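Local coordinates for ABC transporter, substrate binding protein (Aeropyrum pernix, PDB 3EAF) that probably captures a solute outside the cell and delivers it to an ABC importer, as periplasmic-type binding proteins do, at residues Q141-S155 against M195-T208. Numbering follows the deposited sequence.
Sequences QGKLALAYDSKVAYS and MLAADPDYVWCGNT
Lys-143 O opens a parallel pairing of strands 142-148 and 202-205, accepting from both Asp-201 N and Tyr-202 N. Backbone bonds then alternate from Ala-145 N to Tyr-202 O through to Gly-206 N, which donates to Ala-147 O. At the start of the pairing, Asp-201 OD2 takes Lys-143 N on the anti lone pair at 2.8 Å, almost straight (178°).

Past Gly-206, Asn-207 OD1 accepts twice, from Asp-149 N in the carbonyl plane (3.3 Å) and from Ser-155 OG above that plane (2.9 Å). ND2 of the same amide donates to Leu-179 O. Without this amide, as with an alanine here, Asp-149 N and Ser-155 OG would probably lose their shared acceptor and Leu-179 O its donor. With CG of Tyr-154 roughly anti to the backbone N (chi1 151°), one ring face lies against Gly-206 O, 3.2 Å from CZ; Tyr-154 OH hydrogen-bonds Asn-231 OD1.

Among apolar contacts, Ala-145 CB meets Pro-200 CG and the selenium (SE) of Met-195, a selenomethionine (3.8 Å), while Leu-146 CD2 lies against Trp-204 CB on the opposite face.

In this alpha/beta lobe's mixed sheet, helix 209-222 covers the Ala-147 and Val-203 face, helix 124-139 the Leu-144 and Tyr-202 face, and edge strand 171-178 flanks strand 142-148.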
ATOM      1  N   GLN A 141     -24.956  10.108   5.605  1.00 16.90           N
ATOM      2  CA  GLN A 141     -24.848   9.152   6.690  1.00 17.27           C
ATOM      3  C   GLN A 141     -25.628   7.892   6.313  1.00 16.31           C
ATOM      4  O   GLN A 141     -26.553   7.947   5.499  1.00 16.18           O
ATOM      5  CB  GLN A 141     -25.351   9.778   7.995  1.00 17.42           C
ATOM      6  CG  GLN A 141     -24.498  10.973   8.419  1.00 19.24           C
ATOM      7  CD  GLN A 141     -25.003  11.707   9.649  1.00 19.56           C
ATOM      8  OE1 GLN A 141     -25.931  11.263  10.337  1.00 22.64           O
ATOM      9  NE2 GLN A 141     -24.381  12.851   9.936  1.00 22.47           N
ATOM     10  N   GLY A 142     -25.227   6.751   6.864  1.00 15.49           N
ATOM     11  CA  GLY A 142     -25.862   5.491   6.500  1.00 14.31           C
ATOM     12  C   GLY A 142     -25.233   4.257   7.103  1.00 13.40           C
ATOM     13  O   GLY A 142     -24.365   4.345   7.970  1.00 13.67           O
ATOM     14  N   LYS A 143     -25.680   3.105   6.619  1.00 12.56           N
ATOM     15  CA  LYS A 143     -25.295   1.811   7.155  1.00 11.82           C
ATOM     16  C   LYS A 143     -24.090   1.243   6.423  1.00 11.26           C
ATOM     17  O   LYS A 143     -24.013   1.309   5.193  1.00 11.10           O
ATOM     18  CB  LYS A 143     -26.476   0.847   7.059  1.00 11.80           C
ATOM     19  CG  LYS A 143     -27.661   1.229   7.951  1.00 13.06           C
ATOM     20  CD  LYS A 143     -28.800   0.245   7.787  1.00 15.72           C
ATOM     21  CE  LYS A 143     -29.946   0.559   8.745  1.00 19.85           C
ATOM     22  NZ  LYS A 143     -29.682   0.042  10.133  1.00 23.07           N
ATOM     23  N   LEU A 144     -23.166   0.668   7.192  1.00 10.58           N
ATOM     24  CA  LEU A 144     -21.895   0.175   6.669  1.00 10.01           C
ATOM     25  C   LEU A 144     -21.633  -1.278   7.064  1.00  9.76           C
ATOM     26  O   LEU A 144     -21.648  -1.611   8.241  1.00  9.51           O
ATOM     27  CB  LEU A 144     -20.744   1.074   7.154  1.00  9.78           C
ATOM     28  CG  LEU A 144     -19.274   0.721   6.879  1.00 10.06           C
ATOM     29  CD1 LEU A 144     -18.962   0.700   5.383  1.00  8.03           C
ATOM     30  CD2 LEU A 144     -18.333   1.693   7.610  1.00  9.90           C
ATOM     31  N   ALA A 145     -21.383  -2.127   6.068  1.00  9.40           N
ATOM     32  CA  ALA A 145     -20.965  -3.513   6.292  1.00  9.09           C
ATOM     33  C   ALA A 145     -19.465  -3.638   6.041  1.00  8.96           C
ATOM     34  O   ALA A 145     -18.935  -2.984   5.148  1.00  9.55           O
ATOM     35  CB  ALA A 145     -21.738  -4.452   5.369  1.00  8.61           C
ATOM     36  N   LEU A 146     -18.790  -4.478   6.823  1.00  8.86           N
ATOM     37  CA  LEU A 146     -17.339  -4.676   6.710  1.00  8.60           C
ATOM     38  C   LEU A 146     -17.031  -6.099   6.248  1.00  8.40           C
ATOM     39  O   LEU A 146     -17.304  -7.066   6.965  1.00  7.94           O
ATOM     40  CB  LEU A 146     -16.640  -4.404   8.056  1.00  8.65           C
ATOM     41  CG  LEU A 146     -16.927  -3.078   8.777  1.00  9.41           C
ATOM     42  CD1 LEU A 146     -16.333  -3.076  10.194  1.00  9.20           C
ATOM     43  CD2 LEU A 146     -16.432  -1.878   7.971  1.00  9.35           C
ATOM     44  N   ALA A 147     -16.476  -6.221   5.045  1.00  7.99           N
ATOM     45  CA  ALA A 147     -16.107  -7.525   4.499  1.00  7.78           C
ATOM     46  C   ALA A 147     -14.585  -7.667   4.478  1.00  7.73           C
ATOM     47  O   ALA A 147     -13.892  -6.869   3.860  1.00  7.18           O
ATOM     48  CB  ALA A 147     -16.690  -7.705   3.104  1.00  7.84           C
ATOM     49  N   TYR A 148     -14.072  -8.675   5.169  1.00  7.91           N
ATOM     50  CA  TYR A 148     -12.625  -8.891   5.265  1.00  8.42           C
ATOM     51  C   TYR A 148     -12.341 -10.296   5.779  1.00  8.62           C
ATOM     52  O   TYR A 148     -13.217 -10.918   6.394  1.00  8.76           O
ATOM     53  CB  TYR A 148     -11.987  -7.852   6.204  1.00  8.69           C
ATOM     54  CG  TYR A 148     -12.490  -7.961   7.629  1.00  8.99           C
ATOM     55  CD1 TYR A 148     -11.762  -8.663   8.588  1.00  9.35           C
ATOM     56  CD2 TYR A 148     -13.714  -7.400   8.009  1.00  8.41           C
ATOM     57  CE1 TYR A 148     -12.226  -8.790   9.892  1.00  9.23           C
ATOM     58  CE2 TYR A 148     -14.185  -7.515   9.318  1.00  9.08           C
ATOM     59  CZ  TYR A 148     -13.433  -8.213  10.251  1.00  9.13           C
ATOM     60  OH  TYR A 148     -13.876  -8.337  11.547  1.00  9.48           O
ATOM     61  N   ASP A 149     -11.118 -10.778   5.546  1.00  8.43           N
ATOM     62  CA  ASP A 149     -10.678 -12.087   6.036  1.00  9.07           C
ATOM     63  C   ASP A 149     -10.215 -11.993   7.489  1.00  9.60           C
ATOM     64  O   ASP A 149      -9.156 -11.437   7.786  1.00  9.61           O
ATOM     65  CB  ASP A 149      -9.561 -12.648   5.136  1.00  8.79           C
ATOM     66  CG  ASP A 149      -9.264 -14.134   5.392  1.00  9.49           C
ATOM     67  OD1 ASP A 149      -9.498 -14.635   6.517  1.00  8.98           O
ATOM     68  OD2 ASP A 149      -8.788 -14.804   4.447  1.00 10.81           O
ATOM     69  N   SER A 150     -11.011 -12.558   8.394  1.00 10.64           N
ATOM     70  CA  SER A 150     -10.729 -12.512   9.825  1.00 11.54           C
ATOM     71  C   SER A 150      -9.423 -13.187  10.236  1.00 11.53           C
ATOM     72  O   SER A 150      -8.952 -12.977  11.355  1.00 12.43           O
ATOM     73  CB  SER A 150     -11.893 -13.126  10.619  1.00 12.03           C
ATOM     74  OG  SER A 150     -12.074 -14.494  10.288  1.00 13.44           O
ATOM     75  N   LYS A 151      -8.835 -13.970   9.334  1.00 11.35           N
ATOM     76  CA  LYS A 151      -7.634 -14.768   9.625  1.00 11.24           C
ATOM     77  C   LYS A 151      -6.326 -14.127   9.152  1.00 10.99           C
ATOM     78  O   LYS A 151      -5.229 -14.594   9.497  1.00 11.31           O
ATOM     79  CB  LYS A 151      -7.767 -16.157   8.998  1.00 11.47           C
ATOM     80  CG  LYS A 151      -8.932 -16.960   9.543  1.00 11.97           C
ATOM     81  CD  LYS A 151      -9.030 -18.330   8.882  1.00 14.89           C
ATOM     82  CE  LYS A 151     -10.452 -18.873   8.979  1.00 17.03           C
ATOM     83  NZ  LYS A 151     -10.496 -20.334   8.694  1.00 20.99           N
ATOM     84  N   VAL A 152      -6.451 -13.059   8.368  1.00 10.13           N
ATOM     85  CA  VAL A 152      -5.308 -12.426   7.731  1.00  9.33           C
ATOM     86  C   VAL A 152      -5.031 -11.069   8.377  1.00  9.13           C
ATOM     87  O   VAL A 152      -5.912 -10.206   8.421  1.00  8.50           O
ATOM     88  CB  VAL A 152      -5.545 -12.304   6.208  1.00  9.35           C
ATOM     89  CG1 VAL A 152      -4.391 -11.578   5.527  1.00  8.84           C
ATOM     90  CG2 VAL A 152      -5.724 -13.699   5.596  1.00  9.12           C
ATOM     91  N   ALA A 153      -3.810 -10.893   8.890  1.00  8.90           N
ATOM     92  CA  ALA A 153      -3.422  -9.649   9.580  1.00  9.00           C
ATOM     93  C   ALA A 153      -3.670  -8.386   8.729  1.00  9.23           C
ATOM     94  O   ALA A 153      -4.128  -7.356   9.243  1.00  9.20           O
ATOM     95  CB  ALA A 153      -1.960  -9.720  10.040  1.00  8.69           C
ATOM     96  N   TYR A 154      -3.356  -8.476   7.437  1.00  9.32           N
ATOM     97  CA  TYR A 154      -3.631  -7.404   6.468  1.00  9.16           C
ATOM     98  C   TYR A 154      -5.117  -7.043   6.389  1.00  9.54           C
ATOM     99  O   TYR A 154      -5.492  -5.865   6.488  1.00  9.06           O
ATOM    100  CB  TYR A 154      -3.095  -7.811   5.085  1.00  8.79           C
ATOM    101  CG  TYR A 154      -3.834  -7.230   3.889  1.00  8.74           C
ATOM    102  CD1 TYR A 154      -3.941  -5.839   3.705  1.00  8.78           C
ATOM    103  CD2 TYR A 154      -4.408  -8.067   2.935  1.00  7.98           C
ATOM    104  CE1 TYR A 154      -4.617  -5.303   2.612  1.00  8.54           C
ATOM    105  CE2 TYR A 154      -5.086  -7.537   1.826  1.00  8.50           C
ATOM    106  CZ  TYR A 154      -5.181  -6.159   1.678  1.00  8.36           C
ATOM    107  OH  TYR A 154      -5.842  -5.630   0.601  1.00  7.88           O
ATOM    108  N   SER A 155      -5.951  -8.064   6.203  1.00  9.89           N
ATOM    109  CA  SER A 155      -7.398  -7.880   6.052  1.00 10.64           C
ATOM    110  C   SER A 155      -8.046  -7.291   7.304  1.00 10.50           C
ATOM    111  O   SER A 155      -9.043  -6.575   7.210  1.00 10.22           O
ATOM    112  CB  SER A 155      -8.060  -9.213   5.707  1.00 10.36           C
ATOM    113  OG  SER A 155      -7.480  -9.770   4.548  1.00 12.05           O
HETATM  114  N   MSE A 195     -24.916 -10.051   3.491  1.00 16.62           N
HETATM  115  CA  MSE A 195     -25.006  -8.594   3.647  1.00 17.66           C
HETATM  116  C   MSE A 195     -26.339  -8.036   3.169  1.00 16.88           C
HETATM  117  O   MSE A 195     -26.874  -7.100   3.762  1.00 16.85           O
HETATM  118  CB  MSE A 195     -23.855  -7.894   2.926  1.00 17.08           C
HETATM  119  CG  MSE A 195     -22.496  -8.210   3.518  1.00 17.97           C
HETATM  120 SE   MSE A 195     -21.064  -7.155   2.746  1.00 21.96          SE
HETATM  121  CE  MSE A 195     -21.429  -7.503   0.855  1.00 18.20           C
ATOM    122  N   LEU A 196     -26.874  -8.628   2.106  1.00 16.80           N
ATOM    123  CA  LEU A 196     -28.168  -8.237   1.556  1.00 17.01           C
ATOM    124  C   LEU A 196     -29.274  -8.224   2.619  1.00 17.07           C
ATOM    125  O   LEU A 196     -30.114  -7.327   2.629  1.00 17.06           O
ATOM    126  CB  LEU A 196     -28.537  -9.149   0.377  1.00 16.90           C
ATOM    127  CG  LEU A 196     -29.809  -8.903  -0.439  1.00 17.14           C
ATOM    128  CD1 LEU A 196     -29.831  -7.513  -1.066  1.00 17.46           C
ATOM    129  CD2 LEU A 196     -29.954  -9.975  -1.500  1.00 17.04           C
ATOM    130  N   ALA A 197     -29.249  -9.199   3.524  1.00 17.32           N
ATOM    131  CA  ALA A 197     -30.195  -9.266   4.645  1.00 17.35           C
ATOM    132  C   ALA A 197     -30.162  -8.028   5.545  1.00 17.38           C
ATOM    133  O   ALA A 197     -31.174  -7.673   6.153  1.00 17.62           O
ATOM    134  CB  ALA A 197     -29.956 -10.520   5.464  1.00 17.49           C
ATOM    135  N   ALA A 198     -29.005  -7.373   5.626  1.00 16.92           N
ATOM    136  CA  ALA A 198     -28.846  -6.172   6.454  1.00 16.54           C
ATOM    137  C   ALA A 198     -29.036  -4.880   5.652  1.00 16.39           C
ATOM    138  O   ALA A 198     -29.122  -3.790   6.225  1.00 16.45           O
ATOM    139  CB  ALA A 198     -27.492  -6.180   7.151  1.00 16.39           C
ATOM    140  N   ASP A 199     -29.113  -5.022   4.328  1.00 15.97           N
ATOM    141  CA  ASP A 199     -29.299  -3.901   3.397  1.00 16.14           C
ATOM    142  C   ASP A 199     -28.424  -2.661   3.719  1.00 15.66           C
ATOM    143  O   ASP A 199     -28.949  -1.575   3.988  1.00 15.73           O
ATOM    144  CB  ASP A 199     -30.790  -3.536   3.289  1.00 16.51           C
ATOM    145  CG  ASP A 199     -31.074  -2.506   2.201  1.00 17.64           C
ATOM    146  OD1 ASP A 199     -30.465  -2.578   1.110  1.00 19.14           O
ATOM    147  OD2 ASP A 199     -31.919  -1.620   2.449  1.00 20.23           O
ATOM    148  N   PRO A 200     -27.083  -2.825   3.689  1.00 15.10           N
ATOM    149  CA  PRO A 200     -26.218  -1.673   3.949  1.00 14.46           C
ATOM    150  C   PRO A 200     -26.226  -0.690   2.777  1.00 14.28           C
ATOM    151  O   PRO A 200     -26.528  -1.079   1.645  1.00 14.12           O
ATOM    152  CB  PRO A 200     -24.829  -2.301   4.100  1.00 14.62           C
ATOM    153  CG  PRO A 200     -24.883  -3.545   3.277  1.00 14.22           C
ATOM    154  CD  PRO A 200     -26.300  -4.049   3.403  1.00 14.79           C
ATOM    155  N   ASP A 201     -25.924   0.574   3.061  1.00 13.26           N
ATOM    156  CA  ASP A 201     -25.766   1.579   2.019  1.00 13.06           C
ATOM    157  C   ASP A 201     -24.352   1.494   1.455  1.00 12.47           C
ATOM    158  O   ASP A 201     -24.134   1.749   0.271  1.00 12.33           O
ATOM    159  CB  ASP A 201     -26.006   2.983   2.586  1.00 13.27           C
ATOM    160  CG  ASP A 201     -27.366   3.122   3.236  1.00 14.39           C
ATOM    161  OD1 ASP A 201     -28.372   3.097   2.498  1.00 16.14           O
ATOM    162  OD2 ASP A 201     -27.425   3.245   4.482  1.00 14.60           O
ATOM    163  N   TYR A 202     -23.405   1.138   2.325  1.00 11.52           N
ATOM    164  CA  TYR A 202     -21.989   1.115   1.992  1.00 11.35           C
ATOM    165  C   TYR A 202     -21.330  -0.187   2.452  1.00 10.83           C
ATOM    166  O   TYR A 202     -21.635  -0.706   3.533  1.00 10.14           O
ATOM    167  CB  TYR A 202     -21.261   2.307   2.625  1.00 11.59           C
ATOM    168  CG  TYR A 202     -21.967   3.646   2.485  1.00 12.60           C
ATOM    169  CD1 TYR A 202     -22.156   4.243   1.237  1.00 12.78           C
ATOM    170  CD2 TYR A 202     -22.420   4.328   3.610  1.00 13.86           C
ATOM    171  CE1 TYR A 202     -22.805   5.487   1.117  1.00 13.86           C
ATOM    172  CE2 TYR A 202     -23.061   5.562   3.504  1.00 13.40           C
ATOM    173  CZ  TYR A 202     -23.251   6.136   2.262  1.00 14.13           C
ATOM    174  OH  TYR A 202     -23.885   7.364   2.180  1.00 14.97           O
ATOM    175  N   VAL A 203     -20.436  -0.709   1.615  1.00 10.09           N
ATOM    176  CA  VAL A 203     -19.646  -1.899   1.951  1.00  9.63           C
ATOM    177  C   VAL A 203     -18.161  -1.563   1.884  1.00  9.46           C
ATOM    178  O   VAL A 203     -17.692  -1.022   0.882  1.00  9.31           O
ATOM    179  CB  VAL A 203     -19.954  -3.090   1.004  1.00  9.51           C
ATOM    180  CG1 VAL A 203     -19.001  -4.266   1.262  1.00  9.87           C
ATOM    181  CG2 VAL A 203     -21.405  -3.551   1.156  1.00  9.17           C
ATOM    182  N   TRP A 204     -17.435  -1.867   2.963  1.00  9.37           N
ATOM    183  CA  TRP A 204     -15.968  -1.835   2.964  1.00  9.42           C
ATOM    184  C   TRP A 204     -15.400  -3.230   2.673  1.00  9.42           C
ATOM    185  O   TRP A 204     -15.897  -4.224   3.199  1.00  9.43           O
ATOM    186  CB  TRP A 204     -15.450  -1.321   4.314  1.00  9.48           C
ATOM    187  CG  TRP A 204     -13.979  -1.556   4.551  1.00  9.88           C
ATOM    188  CD1 TRP A 204     -13.411  -2.553   5.302  1.00  9.90           C
ATOM    189  CD2 TRP A 204     -12.895  -0.781   4.028  1.00  9.38           C
ATOM    190  NE1 TRP A 204     -12.039  -2.441   5.279  1.00  9.90           N
ATOM    191  CE2 TRP A 204     -11.696  -1.359   4.510  1.00  9.52           C
ATOM    192  CE3 TRP A 204     -12.820   0.349   3.204  1.00  9.15           C
ATOM    193  CZ2 TRP A 204     -10.433  -0.846   4.188  1.00  9.14           C
ATOM    194  CZ3 TRP A 204     -11.568   0.858   2.888  1.00  9.26           C
ATOM    195  CH2 TRP A 204     -10.392   0.261   3.380  1.00  9.57           C
ATOM    196  N   CYS A 205     -14.378  -3.312   1.824  1.00  9.40           N
ATOM    197  CA  CYS A 205     -13.655  -4.571   1.654  1.00  9.34           C
ATOM    198  C   CYS A 205     -12.156  -4.409   1.919  1.00  8.85           C
ATOM    199  O   CYS A 205     -11.510  -3.548   1.333  1.00  8.52           O
ATOM    200  CB  CYS A 205     -13.906  -5.189   0.276  1.00  9.25           C
ATOM    201  SG  CYS A 205     -13.224  -6.861   0.129  1.00 10.41           S
ATOM    202  N   GLY A 206     -11.617  -5.259   2.792  1.00  8.81           N
ATOM    203  CA  GLY A 206     -10.226  -5.151   3.225  1.00  8.32           C
ATOM    204  C   GLY A 206      -9.224  -6.083   2.562  1.00  8.15           C
ATOM    205  O   GLY A 206      -8.070  -6.129   2.979  1.00  8.04           O
ATOM    206  N   ASN A 207      -9.648  -6.790   1.511  1.00  7.86           N
ATOM    207  CA  ASN A 207      -8.801  -7.770   0.822  1.00  7.83           C
ATOM    208  C   ASN A 207      -8.196  -7.218  -0.483  1.00  7.70           C
ATOM    209  O   ASN A 207      -8.438  -6.063  -0.846  1.00  7.98           O
ATOM    210  CB  ASN A 207      -9.604  -9.044   0.503  1.00  7.67           C
ATOM    211  CG  ASN A 207     -10.116  -9.762   1.744  1.00  8.11           C
ATOM    212  OD1 ASN A 207      -9.779  -9.412   2.878  1.00  8.82           O
ATOM    213  ND2 ASN A 207     -10.937 -10.784   1.526  1.00  7.15           N
ATOM    214  N   THR A 208      -7.424  -8.052  -1.184  1.00  7.48           N
ATOM    215  CA  THR A 208      -6.825  -7.665  -2.463  1.00  7.60           C
ATOM    216  C   THR A 208      -7.856  -7.701  -3.593  1.00  7.67           C
ATOM    217  O   THR A 208      -8.968  -8.208  -3.410  1.00  7.59           O
ATOM    218  CB  THR A 208      -5.601  -8.548  -2.838  1.00  7.67           C
ATOM    219  OG1 THR A 208      -6.041  -9.876  -3.151  1.00  7.73           O
ATOM    220  CG2 THR A 208      -4.592  -8.604  -1.691  1.00  6.70           C
TER
HETATM  221  O   HOH W   1     -29.884  -3.223   9.002  1.00 33.17           O
HETATM  222  O   HOH W   2      -7.292  -4.485   4.824  1.00  5.44           O
HETATM  223  O   HOH W   3      -9.938  -4.105   6.241  1.00  9.63           O